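Local coordinates for ATP-dependent RNA helicase HrpB (Escherichia coli, PDB 6EUD), which hydrolyses ATP to ADP and phosphate as a DExH-box RNA helicase that binds single-stranded RNA, at residues A[24-29]-A[154-159]; A[35-40]-A[125-130]; A[55-60]-A[100-105]; A[66-71]-A[83-88]. All blocks are in the same frame, centred on the assembly; numbering follows the deposited sequence.

In the fold
All four contacts lie in the ATP-binding helicase domain, and interactions 1, 3 and 4 reach the same central sheet. Interaction 2 joins the predicted ATP-binding loop to the DEFH box. Its centre is about 10 Å from that of interaction 1 and about 11 Å from that of interaction 3. Interaction 1 supports it from one side, where Phe128 N lies 2.9 Å from Met158 O. Interaction 3 meets it on the other, with Asp126 N 3.2 Å from Leu57 O. Interaction 4 lies farther along the sheet. Its strand 83-87 lies next to strand 99-102 of interaction 3, and Leu71 CD1 packs on the backbone of 35-40, 3.7 Å from Ser37 O.

Interaction 1: A[24-29]-A[154-159]; sequences PQVLLS and KLLIMS
Val26 and Leu28 lie on the same buried face as Leu156 and Met158, and here the packing is tight. Leu156 carries much of it. Its CG is anti to the backbone N (chi1 180°), and the turn at chi2 (55°) brings CD1 over to the partner strand, 3.3 Å from Val26 O. The same CD1 methyl lies 3.8 Å from Leu28 CB and also meets Val26 CG1. Leu28 and Met158 run side by side and point the same way, with Leu28 CD2 3.8 Å from Met158 CG. Four nearly straight backbone hydrogen bonds join the strands, from Val26 N to Leu155 O at one end to Ser159 N to Leu28 O at the other, the latter 2.7 Å long. On the opposite face the side chains meet less closely: Leu27 CD1 stands 4.2 Å from Ile157 CG2, though 3.4 Å from Ile157 O.

The start of the pair is looser. Pro24 is exposed, and its O does not bond to Leu155 N but accepts from Gln146. Gln25 CG touches Leu155 CD2 at 4.0 Å, while its amide is held by Gln146. Lys154 leads its amine away to a salt bridge with Asp21. This is a parallel strand pair in the sheet of a RecA-like helicase domain. Strand 26-29 runs into the P-loop, and strand 154-159 into the Ser-Ala-Thr stretch known as motif III in this superfamily.

Interaction 2: A[35-40]-A[125-130]; sequences GKSTWL and LDEFHE
The amine of Lys36 reaches the carboxylates of both Asp126 and Glu127, and the Lys36 chain crosses each of the two at a slant. The tighter salt bridge runs from Lys36 NZ to Glu127 OE2, 2.7 Å apart. The second is longer, 3.3 Å from Lys36 NZ to Asp126 OD2, and weak as a hydrogen bond. From CB to CE the lysine chain is extended, and it then bends at chi4 (58°), which turns NZ off the line of the chain. Asp126 presents its other oxygen to Ser37. The Ser37 OG hydroxyl donates to Asp126 OD1 over 2.9 Å, on the syn side and 19° out of the carboxylate plane.

The arrangement joins the P-loop (Walker A, motif I) to the DEFH box (Walker B, motif II). In P-loop NTPases the lysine usually meets the nucleotide phosphates and the hydroxyl after it helps to hold magnesium, so Lys36 and Ser37 probably act in the same way here. An alanine at Asp126 would probably leave Ser37 OG without this acceptor and Lys36 with Glu127 as its remaining mate across the contact. Glu127 bends at chi2 (-62°), and its OE1 stays farther from the amine, 3.8 Å from Lys36 NZ. Met158 packs against Asp126. Beyond the box, His129 NE2 is hydrogen-bonded to Thr280, in the C-terminal helicase range.

Interaction 3: A[55-60]-A[100-105]; sequences ILLEPR and EVVTEG
Leu56 binds Glu100 through its N and Val102 through its O in this parallel strand pair. Leu56 N donates to Glu100 O at 2.7 Å, and Glu58 N donates to Val102 O; both approach nearly along the C=O axis. Between them Val102 N meets Leu56 O from above the carbonyl plane, 40° out of it, and the bond is bent at the hydrogen, 137°.

One side-chain hydrogen bond continues the pairing beyond the backbone bonds. Thr103 OG1 donates to Glu58 O at 2.9 Å, tilted 35° from the carbonyl plane. An alanine here would probably leave Glu58 O without this donor and the chain at Glu58 and Pro59 less firmly held.

The apolar contacts divide between two faces. On one, Val102 CG2 packs 3.8 Å from Ile55 CG2, and Leu57 crosses Val102 at about a right angle. Glu100 runs alongside Ile55. On the other, Leu56 and Val101 lie side by side, with Leu56 CD2 4.1 Å from Val101 CG2. The aliphatic part of Glu58 joins them, its CG 3.6 Å from Val101 CG1.

Among charged contacts, the carboxylate of Glu100 forms a salt bridge with Arg86.

Helix 61-74 covers Leu56 and Glu58, while helix 106-113 packs on Ile55, Leu57 and Val102. In the sheet, strand 120-125 flanks 53-57 and strand 83-87 flanks 99-102. Arg60 and Gly105 occupy the N-cap positions of the two helices that follow.

Interaction 4: A[66-71]-A[83-88]; sequences NVAQRL and VGYRMR
Leu71 sets its CD2 methyl against both branches of Val83. Leu71 CD2 is 3.5 Å from Val83 CG2 and 3.7 Å from Val83 CG1, and the two side chains cross at about a right angle. Val83 CG1 is anti to the backbone N (chi1 176°). It also rests near the helix backbone, 3.5 Å from Ala68 O. Ala68 makes the other half of the contact. Its CB points toward the strand and lies 3.9 Å from Tyr85 CB. The same methyl approaches the Tyr85 ring obliquely, 4.2 Å from Tyr85 CD2. Gly84, between the two larger strand residues, contributes its carbonyl, with Ala68 CB 4.1 Å from Gly84 O. All the contacts are apolar or simple packing.

Helix and strand run almost antiparallel, at 164°, with their axes 7.8 Å apart at closest approach. This is the second half of a beta-alpha-beta crossover: strand 53-57 leads into helix 61-74, and the chain returns on strand 83-87. Strand 99-102 lies between those two strands in the sheet.

That middle strand backs the contact. Gly84 is bonded through its backbone to Leu99 and Val101, Ala68 packs on Val101, and Leu71 and Val83 both touch Leu99. Helix 40-45 closes on the leucine and valine through Leu42, and Pro41 also meets Leu71. Within helix 61-74, Leu71 N bonds to Val67 O at 2.9 Å, and Val67 itself packs against Glu58.

Interaction 1: A[24-29]-A[154-159]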
loop_
_atom_site.group_PDB
_atom_site.type_symbol
_atom_site.label_atom_id
_atom_site.label_comp_id
_atom_site.label_asym_id
_atom_site.label_seq_id
_atom_site.Cartn_x
_atom_site.Cartn_y
_atom_site.Cartn_z
ATOM N N PRO A 24 14.669 -24.495 -15.089
ATOM C CA PRO A 24 13.912 -23.371 -15.653
ATOM C C PRO A 24 14.292 -22.009 -15.030
ATOM O O PRO A 24 14.117 -20.977 -15.683
ATOM C CB PRO A 24 12.456 -23.739 -15.336
ATOM C CG PRO A 24 12.536 -24.646 -14.166
ATOM C CD PRO A 24 13.804 -25.424 -14.339
ATOM N N GLN A 25 14.798 -21.999 -13.799
ATOM C CA GLN A 25 15.307 -20.759 -13.219
ATOM C C GLN A 25 16.713 -20.971 -12.643
ATOM O O GLN A 25 17.006 -22.002 -12.032
ATOM C CB GLN A 25 14.367 -20.226 -12.128
ATOM C CG GLN A 25 12.955 -19.969 -12.589
ATOM C CD GLN A 25 12.143 -21.251 -12.658
ATOM O OE1 GLN A 25 12.379 -22.194 -11.898
ATOM N NE2 GLN A 25 11.218 -21.312 -13.605
ATOM N N VAL A 26 17.582 -19.990 -12.856
ATOM C CA VAL A 26 18.910 -20.003 -12.266
ATOM C C VAL A 26 19.176 -18.691 -11.541
ATOM O O VAL A 26 19.027 -17.617 -12.118
ATOM C CB VAL A 26 19.994 -20.223 -13.323
ATOM C CG1 VAL A 26 21.366 -20.069 -12.700
ATOM C CG2 VAL A 26 19.845 -21.597 -13.945
ATOM N N LEU A 27 19.564 -18.781 -10.273
ATOM C CA LEU A 27 19.880 -17.596 -9.481
ATOM C C LEU A 27 21.396 -17.349 -9.399
ATOM O O LEU A 27 22.156 -18.213 -8.950
ATOM C CB LEU A 27 19.281 -17.737 -8.081
ATOM C CG LEU A 27 19.719 -16.720 -7.022
ATOM C CD1 LEU A 27 19.471 -15.277 -7.475
ATOM C CD2 LEU A 27 19.037 -16.994 -5.684
ATOM N N LEU A 28 21.836 -16.176 -9.854
ATOM C CA LEU A 28 23.253 -15.817 -9.797
ATOM C C LEU A 28 23.518 -14.638 -8.864
ATOM O O LEU A 28 22.883 -13.586 -8.958
ATOM C CB LEU A 28 23.800 -15.479 -11.186
ATOM C CG LEU A 28 25.223 -14.900 -11.179
ATOM C CD1 LEU A 28 26.296 -15.959 -10.884
ATOM C CD2 LEU A 28 25.526 -14.164 -12.459
ATOM N N SER A 29 24.474 -14.842 -7.969
ATOM C CA SER A 29 24.919 -13.826 -7.032
ATOM C C SER A 29 26.396 -13.494 -7.293
ATOM O O SER A 29 27.235 -14.388 -7.399
ATOM C CB SER A 29 24.697 -14.316 -5.604
ATOM O OG SER A 29 25.263 -13.429 -4.668
ATOM N N LYS A 154 14.405 -20.288 -20.534
ATOM C CA LYS A 154 15.240 -20.275 -19.331
ATOM C C LYS A 154 15.194 -18.901 -18.682
ATOM O O LYS A 154 14.726 -17.944 -19.299
ATOM C CB LYS A 154 16.680 -20.659 -19.667
ATOM C CG LYS A 154 16.812 -22.014 -20.316
ATOM C CD LYS A 154 18.240 -22.275 -20.727
ATOM C CE LYS A 154 18.366 -23.591 -21.471
ATOM N NZ LYS A 154 19.776 -23.838 -21.893
ATOM N N LEU A 155 15.702 -18.796 -17.455
ATOM C CA LEU A 155 15.581 -17.555 -16.693
ATOM C C LEU A 155 16.751 -17.334 -15.731
ATOM O O LEU A 155 16.964 -18.123 -14.798
ATOM C CB LEU A 155 14.252 -17.557 -15.925
ATOM C CG LEU A 155 13.813 -16.286 -15.217
ATOM C CD1 LEU A 155 13.702 -15.180 -16.236
ATOM C CD2 LEU A 155 12.494 -16.516 -14.515
ATOM N N LEU A 156 17.503 -16.256 -15.953
ATOM C CA LEU A 156 18.625 -15.929 -15.079
ATOM C C LEU A 156 18.379 -14.705 -14.193
ATOM O O LEU A 156 18.242 -13.578 -14.668
ATOM C CB LEU A 156 19.889 -15.700 -15.904
ATOM C CG LEU A 156 21.130 -15.342 -15.077
ATOM C CD1 LEU A 156 21.391 -16.401 -14.007
ATOM C CD2 LEU A 156 22.324 -15.221 -15.989
ATOM N N ILE A 157 18.356 -14.924 -12.890
ATOM C CA ILE A 157 18.171 -13.818 -11.970
ATOM C C ILE A 157 19.502 -13.467 -11.322
ATOM O O ILE A 157 20.119 -14.298 -10.648
ATOM C CB ILE A 157 17.111 -14.158 -10.913
ATOM C CG1 ILE A 157 15.811 -14.533 -11.620
ATOM C CG2 ILE A 157 16.896 -12.988 -9.960
ATOM C CD1 ILE A 157 14.722 -14.990 -10.705
ATOM N N MET A 158 19.949 -12.236 -11.554
ATOM C CA MET A 158 21.233 -11.771 -11.046
ATOM C C MET A 158 21.048 -10.803 -9.897
ATOM O O MET A 158 20.393 -9.767 -10.023
ATOM C CB MET A 158 22.045 -11.084 -12.140
ATOM C CG MET A 158 22.490 -11.971 -13.294
ATOM S SD MET A 158 23.489 -10.989 -14.427
ATOM C CE MET A 158 23.876 -12.193 -15.676
ATOM N N SER A 159 21.659 -11.145 -8.778
ATOM C CA SER A 159 21.633 -10.312 -7.600
ATOM C C SER A 159 23.076 -9.971 -7.214
ATOM O O SER A 159 23.988 -10.780 -7.409
ATOM C CB SER A 159 20.901 -11.038 -6.478
ATOM O OG SER A 159 20.893 -10.302 -5.274
#

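Interaction 2: A[35-40]-A[125-130]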
loop_
_atom_site.group_PDB
_atom_site.type_symbol
_atom_site.label_atom_id
_atom_site.label_comp_id
_atom_site.label_asym_id
_atom_site.label_seq_id
_atom_site.Cartn_x
_atom_site.Cartn_y
_atom_site.Cartn_z
ATOM N N GLY A 35 31.584 -7.859 -13.333
ATOM C CA GLY A 35 31.343 -7.965 -14.760
ATOM C C GLY A 35 30.154 -8.839 -15.104
ATOM O O GLY A 35 30.015 -9.287 -16.243
ATOM N N LYS A 36 29.289 -9.084 -14.123
ATOM C CA LYS A 36 28.124 -9.938 -14.345
ATOM C C LYS A 36 27.194 -9.329 -15.393
ATOM O O LYS A 36 26.462 -10.044 -16.074
ATOM C CB LYS A 36 27.364 -10.177 -13.036
ATOM C CG LYS A 36 26.861 -8.910 -12.359
ATOM C CD LYS A 36 26.021 -9.231 -11.126
ATOM C CE LYS A 36 25.681 -7.969 -10.344
ATOM N NZ LYS A 36 24.949 -6.999 -11.187
ATOM N N SER A 37 27.253 -8.006 -15.524
ATOM C CA SER A 37 26.426 -7.263 -16.468
ATOM C C SER A 37 27.173 -6.958 -17.772
ATOM O O SER A 37 26.615 -7.058 -18.872
ATOM C CB SER A 37 25.953 -5.953 -15.828
ATOM O OG SER A 37 25.530 -6.159 -14.492
ATOM N N THR A 38 28.443 -6.585 -17.631
ATOM C CA THR A 38 29.240 -6.086 -18.743
ATOM C C THR A 38 30.082 -7.173 -19.406
ATOM O O THR A 38 30.980 -6.887 -20.202
ATOM C CB THR A 38 30.168 -4.952 -18.276
ATOM O OG1 THR A 38 30.894 -5.373 -17.113
ATOM C CG2 THR A 38 29.356 -3.710 -17.941
ATOM N N TRP A 39 29.793 -8.424 -19.079
ATOM C CA TRP A 39 30.525 -9.515 -19.690
ATOM C C TRP A 39 29.623 -10.707 -19.890
ATOM O O TRP A 39 29.345 -11.084 -21.023
ATOM C CB TRP A 39 31.732 -9.908 -18.838
ATOM C CG TRP A 39 32.688 -10.811 -19.544
ATOM C CD1 TRP A 39 33.579 -10.450 -20.508
ATOM C CD2 TRP A 39 32.867 -12.218 -19.335
ATOM N NE1 TRP A 39 34.297 -11.543 -20.920
ATOM C CE2 TRP A 39 33.885 -12.642 -20.213
ATOM C CE3 TRP A 39 32.269 -13.163 -18.493
ATOM C CZ2 TRP A 39 34.318 -13.972 -20.276
ATOM C CZ3 TRP A 39 32.706 -14.490 -18.557
ATOM C CH2 TRP A 39 33.717 -14.876 -19.443
ATOM N N LEU A 40 29.146 -11.270 -18.784
ATOM C CA LEU A 40 28.431 -12.551 -18.784
ATOM C C LEU A 40 27.354 -12.768 -19.878
ATOM O O LEU A 40 27.224 -13.886 -20.387
ATOM C CB LEU A 40 27.801 -12.775 -17.405
ATOM C CG LEU A 40 27.222 -14.168 -17.146
ATOM C CD1 LEU A 40 28.170 -15.276 -17.603
ATOM C CD2 LEU A 40 26.897 -14.329 -15.681
ATOM N N LEU A 125 17.164 -10.998 -15.402
ATOM C CA LEU A 125 16.720 -9.915 -14.533
ATOM C C LEU A 125 17.882 -9.418 -13.680
ATOM O O LEU A 125 18.253 -10.050 -12.688
ATOM C CB LEU A 125 15.569 -10.372 -13.635
ATOM C CG LEU A 125 14.340 -10.975 -14.314
ATOM C CD1 LEU A 125 13.323 -11.386 -13.278
ATOM C CD2 LEU A 125 13.745 -9.983 -15.279
ATOM N N ASP A 126 18.445 -8.278 -14.063
ATOM C CA ASP A 126 19.648 -7.783 -13.420
ATOM C C ASP A 126 19.326 -6.871 -12.234
ATOM O O ASP A 126 18.239 -6.313 -12.157
ATOM C CB ASP A 126 20.521 -7.059 -14.452
ATOM C CG ASP A 126 21.960 -6.940 -14.012
ATOM O OD1 ASP A 126 22.636 -5.998 -14.465
ATOM O OD2 ASP A 126 22.415 -7.782 -13.205
ATOM N N GLU A 127 20.287 -6.732 -11.321
ATOM C CA GLU A 127 20.139 -5.936 -10.103
ATOM C C GLU A 127 18.855 -6.294 -9.362
ATOM O O GLU A 127 18.137 -5.420 -8.893
ATOM C CB GLU A 127 20.176 -4.441 -10.431
ATOM C CG GLU A 127 21.316 -4.054 -11.371
ATOM C CD GLU A 127 22.703 -4.335 -10.792
ATOM O OE1 GLU A 127 22.888 -4.199 -9.564
ATOM O OE2 GLU A 127 23.614 -4.696 -11.568
ATOM N N PHE A 128 18.577 -7.589 -9.251
ATOM C CA PHE A 128 17.319 -8.044 -8.661
ATOM C C PHE A 128 17.183 -7.710 -7.170
ATOM O O PHE A 128 16.077 -7.606 -6.646
ATOM C CB PHE A 128 17.140 -9.554 -8.845
ATOM C CG PHE A 128 15.757 -10.023 -8.501
ATOM C CD1 PHE A 128 15.475 -10.558 -7.254
ATOM C CD2 PHE A 128 14.722 -9.884 -9.419
ATOM C CE1 PHE A 128 14.184 -10.955 -6.929
ATOM C CE2 PHE A 128 13.436 -10.285 -9.101
ATOM C CZ PHE A 128 13.176 -10.821 -7.845
ATOM N N HIS A 129 18.309 -7.556 -6.493
ATOM C CA HIS A 129 18.326 -7.253 -5.071
ATOM C C HIS A 129 17.645 -5.920 -4.732
ATOM O O HIS A 129 17.311 -5.677 -3.574
ATOM C CB HIS A 129 19.760 -7.218 -4.581
ATOM C CG HIS A 129 20.590 -6.219 -5.309
ATOM N ND1 HIS A 129 21.227 -6.508 -6.498
ATOM C CD2 HIS A 129 20.844 -4.915 -5.050
ATOM C CE1 HIS A 129 21.856 -5.428 -6.927
ATOM N NE2 HIS A 129 21.643 -4.450 -6.063
ATOM N N GLU A 130 17.456 -5.061 -5.733
ATOM C CA GLU A 130 16.839 -3.744 -5.526
ATOM C C GLU A 130 15.340 -3.868 -5.344
ATOM O O GLU A 130 14.680 -2.946 -4.882
ATOM C CB GLU A 130 17.151 -2.800 -6.689
ATOM C CG GLU A 130 18.615 -2.354 -6.739
ATOM C CD GLU A 130 18.891 -1.327 -7.830
ATOM O OE1 GLU A 130 19.709 -0.416 -7.596
ATOM O OE2 GLU A 130 18.304 -1.432 -8.922
#

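Interaction 3: A[55-60]-A[100-105]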
loop_
_atom_site.group_PDB
_atom_site.type_symbol
_atom_site.label_atom_id
_atom_site.label_comp_id
_atom_site.label_asym_id
_atom_site.label_seq_id
_atom_site.Cartn_x
_atom_site.Cartn_y
_atom_site.Cartn_z
ATOM N N ILE A 55 17.004 -11.438 -23.263
ATOM C CA ILE A 55 16.589 -10.119 -22.798
ATOM C C ILE A 55 17.244 -9.792 -21.460
ATOM O O ILE A 55 17.263 -10.628 -20.547
ATOM C CB ILE A 55 15.069 -10.010 -22.640
ATOM C CG1 ILE A 55 14.340 -10.550 -23.876
ATOM C CG2 ILE A 55 14.680 -8.564 -22.391
ATOM C CD1 ILE A 55 14.520 -9.716 -25.116
ATOM N N LEU A 56 17.781 -8.577 -21.355
ATOM C CA LEU A 56 18.448 -8.129 -20.139
ATOM C C LEU A 56 17.772 -6.891 -19.566
ATOM O O LEU A 56 17.978 -5.775 -20.072
ATOM C CB LEU A 56 19.921 -7.836 -20.415
ATOM C CG LEU A 56 20.757 -7.367 -19.225
ATOM C CD1 LEU A 56 20.754 -8.419 -18.125
ATOM C CD2 LEU A 56 22.171 -7.051 -19.663
ATOM N N LEU A 57 16.969 -7.098 -18.514
ATOM C CA LEU A 57 16.257 -6.011 -17.832
ATOM C C LEU A 57 17.185 -5.252 -16.906
ATOM O O LEU A 57 17.902 -5.860 -16.114
ATOM C CB LEU A 57 15.064 -6.545 -17.027
ATOM C CG LEU A 57 14.319 -5.497 -16.177
ATOM C CD1 LEU A 57 13.676 -4.446 -17.068
ATOM C CD2 LEU A 57 13.268 -6.124 -15.258
ATOM N N GLU A 58 17.165 -3.925 -17.002
ATOM C CA GLU A 58 17.929 -3.074 -16.098
ATOM C C GLU A 58 16.979 -2.124 -15.371
ATOM O O GLU A 58 16.000 -1.677 -15.946
ATOM C CB GLU A 58 19.001 -2.302 -16.870
ATOM C CG GLU A 58 20.043 -3.192 -17.556
ATOM C CD GLU A 58 20.949 -3.916 -16.570
ATOM O OE1 GLU A 58 21.131 -3.396 -15.449
ATOM O OE2 GLU A 58 21.484 -4.997 -16.918
ATOM N N PRO A 59 17.273 -1.808 -14.101
ATOM C CA PRO A 59 16.324 -1.077 -13.247
ATOM C C PRO A 59 16.084 0.362 -13.686
ATOM O O PRO A 59 14.968 0.836 -13.563
ATOM C CB PRO A 59 16.994 -1.104 -11.878
ATOM C CG PRO A 59 18.475 -1.183 -12.198
ATOM C CD PRO A 59 18.581 -2.006 -13.447
ATOM N N ARG A 60 17.100 1.059 -14.172
ATOM C CA ARG A 60 16.882 2.420 -14.658
ATOM C C ARG A 60 17.466 2.641 -16.035
ATOM O O ARG A 60 18.247 1.825 -16.526
ATOM C CB ARG A 60 17.471 3.446 -13.701
ATOM C CG ARG A 60 16.698 3.602 -12.407
ATOM C CD ARG A 60 17.625 4.129 -11.329
ATOM N NE ARG A 60 18.819 3.293 -11.232
ATOM C CZ ARG A 60 18.935 2.255 -10.411
ATOM N NH1 ARG A 60 17.933 1.935 -9.602
ATOM N NH2 ARG A 60 20.054 1.542 -10.391
ATOM N N GLU A 100 19.006 -7.948 -26.174
ATOM C CA GLU A 100 18.393 -6.645 -25.966
ATOM C C GLU A 100 18.454 -6.265 -24.486
ATOM O O GLU A 100 18.204 -7.094 -23.610
ATOM C CB GLU A 100 16.952 -6.649 -26.486
ATOM C CG GLU A 100 16.855 -6.888 -27.989
ATOM C CD GLU A 100 15.423 -6.881 -28.518
ATOM O OE1 GLU A 100 14.480 -6.851 -27.702
ATOM O OE2 GLU A 100 15.238 -6.905 -29.758
ATOM N N VAL A 101 18.814 -5.013 -24.216
ATOM C CA VAL A 101 18.917 -4.512 -22.849
ATOM C C VAL A 101 17.806 -3.502 -22.602
ATOM O O VAL A 101 17.907 -2.350 -23.008
ATOM C CB VAL A 101 20.286 -3.850 -22.570
ATOM C CG1 VAL A 101 20.411 -3.487 -21.096
ATOM C CG2 VAL A 101 21.428 -4.774 -22.990
ATOM N N VAL A 102 16.754 -3.942 -21.920
ATOM C CA VAL A 102 15.539 -3.149 -21.786
ATOM C C VAL A 102 15.378 -2.545 -20.390
ATOM O O VAL A 102 16.033 -2.975 -19.437
ATOM C CB VAL A 102 14.301 -4.005 -22.115
ATOM C CG1 VAL A 102 14.446 -4.622 -23.500
ATOM C CG2 VAL A 102 14.109 -5.097 -21.070
ATOM N N THR A 103 14.502 -1.545 -20.288
ATOM C CA THR A 103 14.183 -0.883 -19.023
ATOM C C THR A 103 12.910 -0.050 -19.111
ATOM O O THR A 103 12.291 0.034 -20.165
ATOM C CB THR A 103 15.289 0.054 -18.574
ATOM O OG1 THR A 103 14.919 0.650 -17.322
ATOM C CG2 THR A 103 15.472 1.155 -19.609
ATOM N N GLU A 104 12.543 0.582 -17.998
ATOM C CA GLU A 104 11.376 1.465 -17.930
ATOM C C GLU A 104 10.060 0.817 -18.385
ATOM O O GLU A 104 9.296 1.425 -19.145
ATOM C CB GLU A 104 11.625 2.725 -18.761
ATOM C CG GLU A 104 12.707 3.610 -18.196
ATOM C CD GLU A 104 12.988 4.818 -19.062
ATOM O OE1 GLU A 104 13.212 5.896 -18.482
ATOM O OE2 GLU A 104 12.988 4.693 -20.308
ATOM N N GLY A 105 9.805 -0.404 -17.917
ATOM C CA GLY A 105 8.561 -1.100 -18.203
ATOM C C GLY A 105 8.500 -1.763 -19.565
ATOM O O GLY A 105 7.478 -2.363 -19.906
#

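Interaction 4: A[66-71]-A[83-88]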
loop_
_atom_site.group_PDB
_atom_site.type_symbol
_atom_site.label_atom_id
_atom_site.label_comp_id
_atom_site.label_asym_id
_atom_site.label_seq_id
_atom_site.Cartn_x
_atom_site.Cartn_y
_atom_site.Cartn_z
ATOM N N ASN A 66 24.454 1.888 -20.170
ATOM C CA ASN A 66 25.822 1.566 -19.790
ATOM C C ASN A 66 26.160 0.127 -20.157
ATOM O O ASN A 66 27.199 -0.143 -20.753
ATOM C CB ASN A 66 26.043 1.797 -18.297
ATOM C CG ASN A 66 26.423 3.219 -17.989
ATOM O OD1 ASN A 66 26.938 3.929 -18.852
ATOM N ND2 ASN A 66 26.167 3.652 -16.762
ATOM N N VAL A 67 25.261 -0.789 -19.812
ATOM C CA VAL A 67 25.461 -2.211 -20.085
ATOM C C VAL A 67 25.497 -2.536 -21.584
ATOM O O VAL A 67 26.383 -3.258 -22.043
ATOM C CB VAL A 67 24.358 -3.046 -19.408
ATOM C CG1 VAL A 67 24.638 -4.526 -19.566
ATOM C CG2 VAL A 67 24.266 -2.679 -17.947
ATOM N N ALA A 68 24.534 -1.997 -22.332
ATOM C CA ALA A 68 24.403 -2.230 -23.775
ATOM C C ALA A 68 25.559 -1.652 -24.585
ATOM O O ALA A 68 26.027 -2.282 -25.532
ATOM C CB ALA A 68 23.093 -1.655 -24.280
ATOM N N GLN A 69 26.002 -0.451 -24.223
ATOM C CA GLN A 69 27.110 0.203 -24.920
ATOM C C GLN A 69 28.461 -0.435 -24.565
ATOM O O GLN A 69 29.316 -0.627 -25.434
ATOM C CB GLN A 69 27.132 1.705 -24.603
ATOM C CG GLN A 69 28.258 2.472 -25.282
ATOM C CD GLN A 69 29.533 2.499 -24.457
ATOM O OE1 GLN A 69 29.524 2.178 -23.266
ATOM N NE2 GLN A 69 30.641 2.870 -25.090
ATOM N N ARG A 70 28.646 -0.759 -23.288
ATOM C CA ARG A 70 29.901 -1.340 -22.825
ATOM C C ARG A 70 30.088 -2.757 -23.335
ATOM O O ARG A 70 31.198 -3.155 -23.680
ATOM C CB ARG A 70 29.978 -1.328 -21.300
ATOM C CG ARG A 70 30.271 0.040 -20.709
ATOM C CD ARG A 70 31.209 -0.078 -19.523
ATOM N NE ARG A 70 32.226 -1.104 -19.751
ATOM C CZ ARG A 70 33.292 -0.946 -20.530
ATOM N NH1 ARG A 70 33.489 0.197 -21.176
ATOM N NH2 ARG A 70 34.162 -1.937 -20.672
ATOM N N LEU A 71 28.998 -3.515 -23.377
ATOM C CA LEU A 71 29.036 -4.900 -23.835
ATOM C C LEU A 71 29.202 -4.971 -25.355
ATOM O O LEU A 71 29.649 -5.986 -25.897
ATOM C CB LEU A 71 27.767 -5.632 -23.388
ATOM C CG LEU A 71 27.647 -7.146 -23.566
ATOM C CD1 LEU A 71 27.850 -7.863 -22.236
ATOM C CD2 LEU A 71 26.284 -7.488 -24.120
ATOM N N VAL A 83 24.029 -6.289 -29.981
ATOM C CA VAL A 83 23.604 -5.949 -28.628
ATOM C C VAL A 83 22.782 -4.698 -28.788
ATOM O O VAL A 83 23.265 -3.703 -29.333
ATOM C CB VAL A 83 24.773 -5.693 -27.650
ATOM C CG1 VAL A 83 24.239 -5.249 -26.282
ATOM C CG2 VAL A 83 25.665 -6.924 -27.532
ATOM N N GLY A 84 21.529 -4.765 -28.361
ATOM C CA GLY A 84 20.637 -3.637 -28.493
ATOM C C GLY A 84 20.024 -3.253 -27.163
ATOM O O GLY A 84 20.256 -3.907 -26.142
ATOM N N TYR A 85 19.244 -2.176 -27.180
ATOM C CA TYR A 85 18.550 -1.704 -25.991
ATOM C C TYR A 85 17.173 -1.136 -26.375
ATOM O O TYR A 85 16.959 -0.742 -27.526
ATOM C CB TYR A 85 19.397 -0.653 -25.242
ATOM C CG TYR A 85 19.629 0.647 -25.993
ATOM C CD1 TYR A 85 18.672 1.658 -25.993
ATOM C CD2 TYR A 85 20.806 0.867 -26.694
ATOM C CE1 TYR A 85 18.873 2.840 -26.679
ATOM C CE2 TYR A 85 21.018 2.053 -27.382
ATOM C CZ TYR A 85 20.048 3.035 -27.371
ATOM O OH TYR A 85 20.241 4.217 -28.055
ATOM N N ARG A 86 16.247 -1.116 -25.413
ATOM C CA ARG A 86 14.935 -0.482 -25.582
ATOM C C ARG A 86 14.572 0.329 -24.336
ATOM O O ARG A 86 14.805 -0.119 -23.212
ATOM C CB ARG A 86 13.848 -1.527 -25.843
ATOM C CG ARG A 86 14.005 -2.298 -27.122
ATOM C CD ARG A 86 12.926 -3.350 -27.243
ATOM N NE ARG A 86 13.197 -4.246 -28.357
ATOM C CZ ARG A 86 12.806 -4.014 -29.602
ATOM N NH1 ARG A 86 12.124 -2.914 -29.876
ATOM N NH2 ARG A 86 13.103 -4.874 -30.568
ATOM N N MET A 87 13.993 1.511 -24.532
ATOM C CA MET A 87 13.582 2.354 -23.410
ATOM C C MET A 87 12.141 2.847 -23.583
ATOM O O MET A 87 11.465 2.483 -24.550
ATOM C CB MET A 87 14.542 3.539 -23.258
ATOM C CG MET A 87 15.919 3.175 -22.712
ATOM S SD MET A 87 17.304 3.813 -23.686
ATOM C CE MET A 87 16.866 5.543 -23.837
ATOM N N ARG A 88 11.674 3.678 -22.653
ATOM C CA ARG A 88 10.306 4.194 -22.707
ATOM C C ARG A 88 10.066 5.132 -23.894
ATOM O O ARG A 88 8.938 5.257 -24.373
ATOM C CB ARG A 88 9.950 4.918 -21.403
ATOM C CG ARG A 88 8.481 5.323 -21.309
ATOM C CD ARG A 88 8.069 5.662 -19.887
ATOM N NE ARG A 88 8.271 7.072 -19.576
ATOM C CZ ARG A 88 7.908 7.644 -18.431
ATOM N NH1 ARG A 88 7.323 6.923 -17.482
ATOM N NH2 ARG A 88 8.135 8.940 -18.234
#